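Local atomic coordinates of PCP domain (Thermobifida fusca, PDB entry 7KW3), a protein that probably carries aminoacyl or peptidyl intermediates on a phosphopantetheine arm as the peptidyl carrier domain of a non-ribosomal peptide synthetase. Residues Leu21-Val26 against Phe33-Asp38. Numbering follows the deposited sequence.
Sequences LGLDKV and FALGGD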
loop_
_atom_site.group_PDB
_atom_site.type_symbol
_atom_site.label_atom_id
_atom_site.label_comp_id
_atom_site.label_asym_id
_atom_site.label_seq_id
_atom_site.Cartn_x
_atom_site.Cartn_y
_atom_site.Cartn_z
ATOM N N LEU A 21 -5.580 2.606 6.980
ATOM C CA LEU A 21 -6.097 3.962 7.101
ATOM C C LEU A 21 -7.520 4.009 7.645
ATOM O O LEU A 21 -8.036 5.107 7.879
ATOM C CB LEU A 21 -6.046 4.678 5.745
ATOM C CG LEU A 21 -4.654 4.917 5.162
ATOM C CD1 LEU A 21 -4.754 5.227 3.679
ATOM C CD2 LEU A 21 -3.959 6.049 5.901
ATOM N N GLY A 22 -8.159 2.859 7.863
ATOM C CA GLY A 22 -9.517 2.858 8.381
ATOM C C GLY A 22 -10.581 3.230 7.375
ATOM O O GLY A 22 -11.667 3.655 7.765
ATOM N N LEU A 23 -10.300 3.078 6.089
ATOM C CA LEU A 23 -11.232 3.418 5.028
ATOM C C LEU A 23 -11.924 2.158 4.520
ATOM O O LEU A 23 -11.470 1.034 4.755
ATOM C CB LEU A 23 -10.501 4.137 3.889
ATOM C CG LEU A 23 -9.836 5.450 4.313
ATOM C CD1 LEU A 23 -8.899 5.996 3.243
ATOM C CD2 LEU A 23 -10.899 6.495 4.681
ATOM N N ASP A 24 -13.059 2.362 3.840
ATOM C CA ASP A 24 -13.806 1.242 3.272
ATOM C C ASP A 24 -13.070 0.635 2.087
ATOM O O ASP A 24 -12.874 -0.583 2.008
ATOM C CB ASP A 24 -15.197 1.704 2.842
ATOM C CG ASP A 24 -16.027 2.198 4.006
ATOM O OD1 ASP A 24 -15.587 2.000 5.162
ATOM O OD2 ASP A 24 -17.105 2.790 3.768
ATOM N N LYS A 25 -12.673 1.478 1.145
ATOM C CA LYS A 25 -12.008 1.032 -0.060
ATOM C C LYS A 25 -11.163 2.190 -0.549
ATOM O O LYS A 25 -11.461 3.356 -0.273
ATOM C CB LYS A 25 -13.025 0.583 -1.119
ATOM C CG LYS A 25 -12.455 -0.123 -2.335
ATOM C CD LYS A 25 -13.595 -0.638 -3.217
ATOM C CE LYS A 25 -13.097 -1.113 -4.568
ATOM N NZ LYS A 25 -14.167 -1.873 -5.272
ATOM N N VAL A 26 -10.109 1.853 -1.274
ATOM C CA VAL A 26 -9.092 2.803 -1.693
ATOM C C VAL A 26 -8.721 2.479 -3.139
ATOM O O VAL A 26 -8.646 1.305 -3.523
ATOM C CB VAL A 26 -7.887 2.722 -0.728
ATOM C CG1 VAL A 26 -6.596 3.055 -1.410
ATOM C CG2 VAL A 26 -8.122 3.612 0.475
ATOM N N PHE A 33 -0.062 9.235 2.008
ATOM C CA PHE A 33 0.013 10.369 2.925
ATOM C C PHE A 33 -1.084 11.394 2.672
ATOM O O PHE A 33 -1.515 12.073 3.612
ATOM C CB PHE A 33 1.409 10.993 2.857
ATOM C CG PHE A 33 2.475 10.036 3.279
ATOM C CD1 PHE A 33 2.712 9.795 4.634
ATOM C CD2 PHE A 33 3.164 9.295 2.330
ATOM C CE1 PHE A 33 3.660 8.868 5.032
ATOM C CE2 PHE A 33 4.119 8.365 2.718
ATOM C CZ PHE A 33 4.367 8.150 4.076
ATOM N N ALA A 34 -1.580 11.502 1.442
ATOM C CA ALA A 34 -2.736 12.362 1.218
ATOM C C ALA A 34 -3.965 11.848 1.960
ATOM O O ALA A 34 -4.856 12.636 2.295
ATOM C CB ALA A 34 -3.025 12.479 -0.279
ATOM N N LEU A 35 -4.032 10.542 2.217
ATOM C CA LEU A 35 -5.160 9.912 2.890
ATOM C C LEU A 35 -4.969 9.812 4.396
ATOM O O LEU A 35 -5.765 9.148 5.069
ATOM C CB LEU A 35 -5.398 8.517 2.312
ATOM C CG LEU A 35 -5.918 8.548 0.886
ATOM C CD1 LEU A 35 -6.153 7.141 0.409
ATOM C CD2 LEU A 35 -7.202 9.358 0.861
ATOM N N GLY A 36 -3.926 10.434 4.933
ATOM C CA GLY A 36 -3.694 10.450 6.358
ATOM C C GLY A 36 -2.544 9.598 6.857
ATOM O O GLY A 36 -2.435 9.400 8.072
ATOM N N GLY A 37 -1.682 9.094 5.976
ATOM C CA GLY A 37 -0.566 8.281 6.426
ATOM C C GLY A 37 0.436 9.069 7.254
ATOM O O GLY A 37 0.540 10.290 7.164
ATOM N N ASP A 38 1.175 8.343 8.088
ATOM C CA ASP A 38 2.278 8.892 8.875
ATOM C C ASP A 38 3.199 7.733 9.255
ATOM O O ASP A 38 2.979 6.593 8.834
ATOM C CB ASP A 38 1.752 9.646 10.104
ATOM C CG ASP A 38 0.966 8.741 11.060
ATOM O OD1 ASP A 38 1.033 7.493 10.935
ATOM O OD2 ASP A 38 0.267 9.286 11.939
HETATM O O HOH W 1 -7.504 8.229 7.385
#
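L21 and L35 meet across the long loop that joins helix 8-21 to helix 39-51 in the helical carrier-protein fold, an instance of a connection tied to itself by apolar contacts. Their side chains cross at about a right angle, with L21 CD1 3.6 Å from L35 CB. The other branch of L21 turns to the glycine backbone, CD2 lying 3.8 Å from G37 N; chi1 of -64° sets CG anti to the carbonyl carbon and directs the fork toward 33-38. L35 CD1, which L21 CD1 also touches, is met tip to tip by V26 CG2 at 4.0 Å and by L23 CD1 at 4.1 Å. L21 also touches L41 of helix 39-51, and an alanine here would probably leave L35 CB and the G36-G37 backbone without their apolar partner and open a gap beside L41. G36 closes a type I turn from F33, at backbone angles that call for glycine. Just beyond, D38 caps helix 39-51 through OD1 to L41 N; the GGDS sequence begun here is the carrier-protein phosphopantetheine attachment motif, whose serine probably bears the arm. No direct hydrogen bond joins the segments; one water donates to both carbonyls, 3.2 Å from L21 O and 3.0 Å from L35 O.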